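Local coordinates for protein papain-like protease (Human betacoronavirus 2c EMC/2012, PDB 4RNA) that probably cleaves the viral polyprotein as a cysteine protease of the papain-like family, and also carries a zinc site bound by four cysteines, at residues V118-I132 with L171-C183. Residues are numbered along the deposited sequence; the frame is centred on the assembly and turned at random.
Sequences VIMTLDLLKDIKFVI and LLHTVLAKAELCC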
ATOM      1  N   VAL A 118       2.451  15.701  -3.638  1.00 25.79           N
ATOM      2  CA  VAL A 118       3.490  14.950  -2.946  1.00 22.99           C
ATOM      3  C   VAL A 118       4.911  15.369  -3.356  1.00 26.38           C
ATOM      4  O   VAL A 118       5.769  15.579  -2.493  1.00 26.04           O
ATOM      5  CB  VAL A 118       3.338  13.428  -3.250  1.00 28.63           C
ATOM      6  CG1 VAL A 118       4.594  12.661  -2.814  1.00 29.26           C
ATOM      7  CG2 VAL A 118       2.119  12.890  -2.545  1.00 32.20           C
ATOM      8  N   ILE A 119       5.180  15.427  -4.661  1.00 25.16           N
ATOM      9  CA  ILE A 119       6.546  15.679  -5.150  1.00 30.67           C
ATOM     10  C   ILE A 119       7.041  17.120  -4.817  1.00 25.54           C
ATOM     11  O   ILE A 119       8.157  17.328  -4.323  1.00 24.21           O
ATOM     12  CB  ILE A 119       6.626  15.390  -6.700  1.00 26.02           C
ATOM     13  CG1 ILE A 119       6.509  13.870  -6.971  1.00 32.86           C
ATOM     14  CG2 ILE A 119       7.918  15.910  -7.334  1.00 30.08           C
ATOM     15  CD1 ILE A 119       5.928  13.626  -8.347  1.00 42.09           C
ATOM     16  N   MET A 120       6.184  18.099  -4.997  1.00 25.75           N
ATOM     17  CA  MET A 120       6.519  19.508  -4.639  1.00 23.41           C
ATOM     18  C   MET A 120       6.723  19.710  -3.166  1.00 25.83           C
ATOM     19  O   MET A 120       7.496  20.574  -2.825  1.00 27.08           O
ATOM     20  CB  MET A 120       5.398  20.452  -5.103  1.00 26.46           C
ATOM     21  CG  MET A 120       5.377  20.450  -6.606  1.00 28.15           C
ATOM     22  SD  MET A 120       4.364  21.791  -7.302  1.00 31.98           S
ATOM     23  CE  MET A 120       5.464  23.153  -6.934  1.00 31.31           C
ATOM     24  N   THR A 121       6.070  18.886  -2.316  1.00 24.39           N
ATOM     25  CA  THR A 121       6.274  18.972  -0.886  1.00 26.55           C
ATOM     26  C   THR A 121       7.621  18.305  -0.562  1.00 25.28           C
ATOM     27  O   THR A 121       8.459  18.899   0.198  1.00 25.01           O
ATOM     28  CB  THR A 121       5.150  18.279  -0.084  1.00 28.11           C
ATOM     29  OG1 THR A 121       3.920  18.923  -0.303  1.00 28.07           O
ATOM     30  CG2 THR A 121       5.438  18.331   1.467  1.00 26.78           C
ATOM     31  N   LEU A 122       7.875  17.115  -1.140  1.00 26.64           N
ATOM     32  CA  LEU A 122       9.176  16.410  -0.825  1.00 24.31           C
ATOM     33  C   LEU A 122      10.351  17.233  -1.318  1.00 27.00           C
ATOM     34  O   LEU A 122      11.416  17.229  -0.760  1.00 25.59           O
ATOM     35  CB  LEU A 122       9.273  15.015  -1.540  1.00 25.56           C
ATOM     36  CG  LEU A 122       8.302  13.920  -1.055  1.00 28.04           C
ATOM     37  CD1 LEU A 122       8.359  12.769  -2.081  1.00 32.06           C
ATOM     38  CD2 LEU A 122       8.758  13.493   0.372  1.00 25.95           C
ATOM     39  N   ASP A 123      10.178  17.947  -2.415  1.00 21.76           N
ATOM     40  CA  ASP A 123      11.224  18.830  -2.923  1.00 26.65           C
ATOM     41  C   ASP A 123      11.689  19.956  -1.952  1.00 31.44           C
ATOM     42  O   ASP A 123      12.771  20.522  -2.167  1.00 30.06           O
ATOM     43  CB  ASP A 123      10.806  19.460  -4.270  1.00 27.37           C
ATOM     44  CG  ASP A 123      11.004  18.484  -5.487  1.00 32.47           C
ATOM     45  OD1 ASP A 123      11.738  17.487  -5.348  1.00 37.46           O
ATOM     46  OD2 ASP A 123      10.404  18.763  -6.584  1.00 31.77           O
ATOM     47  N   LEU A 124      10.912  20.260  -0.893  1.00 29.06           N
ATOM     48  CA  LEU A 124      11.255  21.348   0.004  1.00 28.29           C
ATOM     49  C   LEU A 124      12.007  20.764   1.173  1.00 30.30           C
ATOM     50  O   LEU A 124      12.474  21.513   1.995  1.00 32.53           O
ATOM     51  CB  LEU A 124      10.017  22.062   0.536  1.00 28.32           C
ATOM     52  CG  LEU A 124       9.325  22.810  -0.642  1.00 24.67           C
ATOM     53  CD1 LEU A 124       7.992  23.451  -0.206  1.00 27.82           C
ATOM     54  CD2 LEU A 124      10.291  23.842  -1.201  1.00 27.34           C
ATOM     55  N   LEU A 125      12.091  19.450   1.276  1.00 27.77           N
ATOM     56  CA  LEU A 125      12.663  18.900   2.560  1.00 27.76           C
ATOM     57  C   LEU A 125      14.193  18.777   2.624  1.00 44.46           C
ATOM     58  O   LEU A 125      14.809  18.164   1.724  1.00 44.70           O
ATOM     59  CB  LEU A 125      12.065  17.498   2.884  1.00 28.66           C
ATOM     60  CG  LEU A 125      10.527  17.413   3.065  1.00 27.32           C
ATOM     61  CD1 LEU A 125       9.925  16.009   3.083  1.00 27.45           C
ATOM     62  CD2 LEU A 125       9.948  18.368   4.135  1.00 27.11           C
ATOM     63  N   LYS A 126      14.808  19.226   3.742  1.00 34.44           N
ATOM     64  CA  LYS A 126      16.231  19.242   3.768  1.00 37.57           C
ATOM     65  C   LYS A 126      16.634  18.073   4.641  1.00 33.40           C
ATOM     66  O   LYS A 126      15.839  17.586   5.470  1.00 33.89           O
ATOM     67  CB  LYS A 126      16.744  20.584   4.342  1.00 44.82           C
ATOM     68  CG  LYS A 126      16.472  21.801   3.423  1.00 52.34           C
ATOM     69  CD  LYS A 126      16.954  21.601   1.964  1.00 61.38           C
ATOM     70  CE  LYS A 126      15.977  22.173   0.923  1.00 60.71           C
ATOM     71  NZ  LYS A 126      16.173  21.672  -0.469  1.00 56.70           N
ATOM     72  N   ASP A 127      17.858  17.620   4.469  1.00 37.94           N
ATOM     73  CA  ASP A 127      18.442  16.637   5.389  1.00 39.60           C
ATOM     74  C   ASP A 127      17.767  15.267   5.414  1.00 41.83           C
ATOM     75  O   ASP A 127      17.879  14.565   6.424  1.00 40.91           O
ATOM     76  CB  ASP A 127      18.506  17.194   6.824  1.00 47.00           C
ATOM     77  CG  ASP A 127      19.373  18.427   6.910  1.00 58.26           C
ATOM     78  OD1 ASP A 127      20.564  18.322   6.535  1.00 62.42           O
ATOM     79  OD2 ASP A 127      18.854  19.501   7.304  1.00 65.11           O
ATOM     80  N   ILE A 128      17.095  14.902   4.324  1.00 34.72           N
ATOM     81  CA  ILE A 128      16.512  13.570   4.163  1.00 37.62           C
ATOM     82  C   ILE A 128      17.264  12.770   3.100  1.00 36.22           C
ATOM     83  O   ILE A 128      17.801  13.338   2.129  1.00 32.43           O
ATOM     84  CB  ILE A 128      15.022  13.606   3.738  1.00 33.83           C
ATOM     85  CG1 ILE A 128      14.904  14.213   2.347  1.00 31.41           C
ATOM     86  CG2 ILE A 128      14.203  14.367   4.780  1.00 37.23           C
ATOM     87  CD1 ILE A 128      13.480  14.147   1.770  1.00 33.71           C
ATOM     88  N   LYS A 129      17.330  11.468   3.357  1.00 37.46           N
ATOM     89  CA  LYS A 129      17.913  10.475   2.462  1.00 43.61           C
ATOM     90  C   LYS A 129      17.019   9.216   2.547  1.00 39.21           C
ATOM     91  O   LYS A 129      16.517   8.894   3.615  1.00 35.08           O
ATOM     92  CB  LYS A 129      19.328  10.115   2.916  1.00 43.95           C
ATOM     93  CG  LYS A 129      20.112   9.296   1.907  1.00 59.18           C
ATOM     94  CD  LYS A 129      21.478   8.823   2.422  1.00 71.91           C
ATOM     95  CE  LYS A 129      21.359   7.867   3.604  1.00 75.43           C
ATOM     96  NZ  LYS A 129      20.984   8.647   4.822  1.00 77.31           N
ATOM     97  N   PHE A 130      16.852   8.524   1.424  1.00 35.92           N
ATOM     98  CA  PHE A 130      16.039   7.314   1.380  1.00 35.14           C
ATOM     99  C   PHE A 130      16.898   6.130   1.755  1.00 32.02           C
ATOM    100  O   PHE A 130      18.024   6.027   1.295  1.00 36.02           O
ATOM    101  CB  PHE A 130      15.380   7.150  -0.000  1.00 34.05           C
ATOM    102  CG  PHE A 130      14.264   8.116  -0.205  1.00 33.99           C
ATOM    103  CD1 PHE A 130      13.065   7.943   0.492  1.00 32.64           C
ATOM    104  CD2 PHE A 130      14.422   9.238  -1.030  1.00 33.86           C
ATOM    105  CE1 PHE A 130      12.039   8.872   0.359  1.00 31.75           C
ATOM    106  CE2 PHE A 130      13.406  10.169  -1.174  1.00 30.38           C
ATOM    107  CZ  PHE A 130      12.212   9.995  -0.469  1.00 33.34           C
ATOM    108  N   VAL A 131      16.376   5.269   2.614  1.00 36.02           N
ATOM    109  CA  VAL A 131      17.175   4.135   3.090  1.00 40.35           C
ATOM    110  C   VAL A 131      17.104   3.042   2.031  1.00 42.31           C
ATOM    111  O   VAL A 131      17.894   2.133   2.043  1.00 41.89           O
ATOM    112  CB  VAL A 131      16.740   3.603   4.478  1.00 40.27           C
ATOM    113  CG1 VAL A 131      16.776   4.722   5.507  1.00 44.92           C
ATOM    114  CG2 VAL A 131      15.362   2.938   4.439  1.00 40.75           C
ATOM    115  N   ILE A 132      16.170   3.142   1.089  1.00 32.68           N
ATOM    116  CA  ILE A 132      16.119   2.167  -0.046  1.00 33.73           C
ATOM    117  C   ILE A 132      16.972   2.692  -1.241  1.00 34.79           C
ATOM    118  O   ILE A 132      16.731   3.793  -1.738  1.00 37.05           O
ATOM    119  CB  ILE A 132      14.652   1.978  -0.532  1.00 32.10           C
ATOM    120  CG1 ILE A 132      13.814   1.285   0.571  1.00 36.92           C
ATOM    121  CG2 ILE A 132      14.638   1.119  -1.812  1.00 31.50           C
ATOM    122  CD1 ILE A 132      12.289   1.432   0.431  1.00 37.93           C
ATOM    123  N   LEU A 171       0.224   9.258   0.779  1.00 27.88           N
ATOM    124  CA  LEU A 171       1.508   9.034   0.039  1.00 32.48           C
ATOM    125  C   LEU A 171       2.704   9.708   0.615  1.00 30.02           C
ATOM    126  O   LEU A 171       3.839   9.100   0.694  1.00 31.40           O
ATOM    127  CB  LEU A 171       1.331   9.464  -1.429  1.00 34.42           C
ATOM    128  CG  LEU A 171       1.303   8.411  -2.516  1.00 45.38           C
ATOM    129  CD1 LEU A 171       2.288   7.227  -2.321  1.00 36.28           C
ATOM    130  CD2 LEU A 171      -0.134   7.937  -2.571  1.00 42.93           C
ATOM    131  N   LEU A 172       2.541  10.970   1.074  1.00 29.02           N
ATOM    132  CA  LEU A 172       3.689  11.612   1.730  1.00 31.28           C
ATOM    133  C   LEU A 172       4.152  10.812   2.868  1.00 31.78           C
ATOM    134  O   LEU A 172       5.348  10.638   3.117  1.00 28.26           O
ATOM    135  CB  LEU A 172       3.269  12.978   2.314  1.00 35.78           C
ATOM    136  CG  LEU A 172       3.549  14.151   1.443  1.00 38.48           C
ATOM    137  CD1 LEU A 172       2.991  15.422   2.069  1.00 37.47           C
ATOM    138  CD2 LEU A 172       5.060  14.229   1.261  1.00 32.22           C
ATOM    139  N   HIS A 173       3.200  10.306   3.646  1.00 38.73           N
ATOM    140  CA  HIS A 173       3.647   9.611   4.821  1.00 36.51           C
ATOM    141  C   HIS A 173       4.256   8.268   4.495  1.00 36.57           C
ATOM    142  O   HIS A 173       5.263   7.895   5.077  1.00 35.13           O
ATOM    143  CB  HIS A 173       2.548   9.642   5.955  1.00 44.37           C
ATOM    144  CG  HIS A 173       2.305  11.068   6.531  1.00 57.41           C
ATOM    145  ND1 HIS A 173       2.751  11.469   7.762  1.00 49.39           N
ATOM    146  CD2 HIS A 173       1.683  12.198   5.966  1.00 53.71           C
ATOM    147  CE1 HIS A 173       2.416  12.773   7.965  1.00 54.86           C
ATOM    148  NE2 HIS A 173       1.771  13.217   6.872  1.00 57.10           N
ATOM    149  N   THR A 174       3.760   7.566   3.491  1.00 35.31           N
ATOM    150  CA  THR A 174       4.394   6.337   3.065  1.00 39.13           C
ATOM    151  C   THR A 174       5.752   6.508   2.441  1.00 38.49           C
ATOM    152  O   THR A 174       6.648   5.663   2.632  1.00 34.10           O
ATOM    153  CB  THR A 174       3.561   5.558   2.010  1.00 44.89           C
ATOM    154  OG1 THR A 174       3.266   6.431   0.924  1.00 72.18           O
ATOM    155  CG2 THR A 174       2.303   5.133   2.546  1.00 43.63           C
ATOM    156  N   VAL A 175       5.922   7.587   1.684  1.00 30.67           N
ATOM    157  CA  VAL A 175       7.224   7.851   1.144  1.00 33.02           C
ATOM    158  C   VAL A 175       8.203   8.178   2.270  1.00 30.61           C
ATOM    159  O   VAL A 175       9.286   7.678   2.241  1.00 33.31           O
ATOM    160  CB  VAL A 175       7.202   8.976   0.069  1.00 31.94           C
ATOM    161  CG1 VAL A 175       8.625   9.359  -0.324  1.00 33.99           C
ATOM    162  CG2 VAL A 175       6.469   8.482  -1.171  1.00 35.97           C
ATOM    163  N   LEU A 176       7.810   9.025   3.234  1.00 29.75           N
ATOM    164  CA  LEU A 176       8.718   9.457   4.255  1.00 30.16           C
ATOM    165  C   LEU A 176       8.992   8.326   5.212  1.00 28.40           C
ATOM    166  O   LEU A 176      10.094   8.264   5.836  1.00 34.00           O
ATOM    167  CB  LEU A 176       8.152  10.656   4.992  1.00 35.52           C
ATOM    168  CG  LEU A 176       8.231  11.964   4.189  1.00 32.46           C
ATOM    169  CD1 LEU A 176       7.445  13.090   4.891  1.00 33.81           C
ATOM    170  CD2 LEU A 176       9.664  12.359   3.967  1.00 29.09           C
ATOM    171  N   ALA A 177       8.074   7.367   5.308  1.00 28.84           N
ATOM    172  CA  ALA A 177       8.460   6.113   6.093  1.00 35.37           C
ATOM    173  C   ALA A 177       9.695   5.383   5.514  1.00 34.50           C
ATOM    174  O   ALA A 177      10.340   4.613   6.225  1.00 35.45           O
ATOM    175  CB  ALA A 177       7.294   5.142   6.240  1.00 35.43           C
ATOM    176  N   LYS A 178      10.053   5.645   4.256  1.00 31.65           N
ATOM    177  CA  LYS A 178      11.226   5.056   3.617  1.00 33.08           C
ATOM    178  C   LYS A 178      12.472   5.912   3.706  1.00 32.20           C
ATOM    179  O   LYS A 178      13.485   5.622   3.027  1.00 32.98           O
ATOM    180  CB  LYS A 178      10.940   4.805   2.122  1.00 37.94           C
ATOM    181  CG  LYS A 178       9.648   4.021   1.808  1.00 44.19           C
ATOM    182  CD  LYS A 178       9.516   2.872   2.759  1.00 46.56           C
ATOM    183  CE  LYS A 178       8.950   1.634   2.060  1.00 64.95           C
ATOM    184  NZ  LYS A 178       7.532   1.861   1.670  1.00 55.47           N
ATOM    185  N   ALA A 179      12.401   7.020   4.464  1.00 33.49           N
ATOM    186  CA  ALA A 179      13.490   7.989   4.451  1.00 34.26           C
ATOM    187  C   ALA A 179      14.107   8.038   5.831  1.00 36.96           C
ATOM    188  O   ALA A 179      13.534   7.526   6.794  1.00 37.97           O
ATOM    189  CB  ALA A 179      12.998   9.383   4.029  1.00 34.00           C
ATOM    190  N   GLU A 180      15.255   8.665   5.939  1.00 34.87           N
ATOM    191  CA  GLU A 180      15.789   8.932   7.257  1.00 38.68           C
ATOM    192  C   GLU A 180      16.423  10.330   7.251  1.00 35.91           C
ATOM    193  O   GLU A 180      16.803  10.894   6.201  1.00 42.98           O
ATOM    194  CB  GLU A 180      16.815   7.877   7.666  1.00 44.78           C
ATOM    195  CG  GLU A 180      18.191   8.142   7.051  1.00 56.27           C
ATOM    196  CD  GLU A 180      19.180   6.991   7.219  1.00 66.29           C
ATOM    197  OE1 GLU A 180      19.941   6.766   6.250  1.00 78.52           O
ATOM    198  OE2 GLU A 180      19.198   6.312   8.293  1.00 69.85           O
ATOM    199  N   LEU A 181      16.494  10.894   8.437  1.00 36.06           N
ATOM    200  CA  LEU A 181      16.970  12.246   8.596  1.00 41.51           C
ATOM    201  C   LEU A 181      18.489  12.176   8.682  1.00 40.87           C
ATOM    202  O   LEU A 181      19.016  11.267   9.321  1.00 46.69           O
ATOM    203  CB  LEU A 181      16.412  12.766   9.925  1.00 40.95           C
ATOM    204  CG  LEU A 181      16.282  14.279   9.989  1.00 46.34           C
ATOM    205  CD1 LEU A 181      15.328  14.768   8.894  1.00 40.85           C
ATOM    206  CD2 LEU A 181      15.763  14.623  11.390  1.00 40.72           C
ATOM    207  N   CYS A 182      19.185  13.124   8.077  1.00 45.02           N
ATOM    208  CA  CYS A 182      20.668  13.168   8.123  1.00 47.91           C
ATOM    209  C   CYS A 182      21.200  14.014   9.284  1.00 48.03           C
ATOM    210  O   CYS A 182      22.375  14.296   9.350  1.00 51.52           O
ATOM    211  CB  CYS A 182      21.198  13.722   6.807  1.00 49.31           C
ATOM    212  SG  CYS A 182      20.768  12.643   5.410  1.00 57.99           S
ATOM    213  N   CYS A 183      20.322  14.442  10.177  1.00 45.68           N
ATOM    214  CA  CYS A 183      20.703  15.227  11.342  1.00 44.91           C
ATOM    215  C   CYS A 183      19.875  14.716  12.544  1.00 50.07           C
ATOM    216  O   CYS A 183      19.084  13.782  12.379  1.00 47.51           O
ATOM    217  CB  CYS A 183      20.466  16.724  11.050  1.00 46.47           C
ATOM    218  SG  CYS A 183      18.770  17.303  10.667  1.00 49.03           S
TER
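A two-stranded antiparallel sheet, 128-130 with 179-181, and the helices that precede each strand, 115-122 and 168-176, form this part of the helical thumb of the papain-like protease fold. I128 pairs with L181 and F130 with A179 as non-hydrogen-bonded pairs, while K129 and E180 between them make the hydrogen-bonded pair: K129 N gives to E180 O (2.9 Å) and E180 N to K129 O. Two further bonds, C182 N to D127 O and V131 N to K178 O (2.9 Å), close the ends. On the face bearing K129 and E180, the two side chains run alongside each other in the same direction. K129 runs out with CG anti to its N (chi1 -169°), then bends at its last two torsions and brings NZ to E180 OE1 at 2.6 Å, a salt bridge on the anti side of the carboxylate and 31° out of its plane. V131 CG1 packs against E180 CD, beside this pair. On the other face, which bears I128, F130, A179 and L181, F130 reaches the helices, whose segments cross at -50°, and packs on V175. L122 and L172 overlap head to tail, CD2 to CD2 at 3.9 Å; L125 and L176 meet tip to tip through CD1 and CD2. At the beginning of both segments, V118 CG2 lies 3.7 Å from L171 CB, the side chains roughly perpendicular. Helices 133-143 and 148-158 add to this core: I154 touches L171 and V175, and F139 meets F130 edge-to-face. The F130 ring links sheet to helix: V175 O lies in its plane at the edge, 3.5 Å from CE1, and V175 CG1 approaches that same CE1 obliquely.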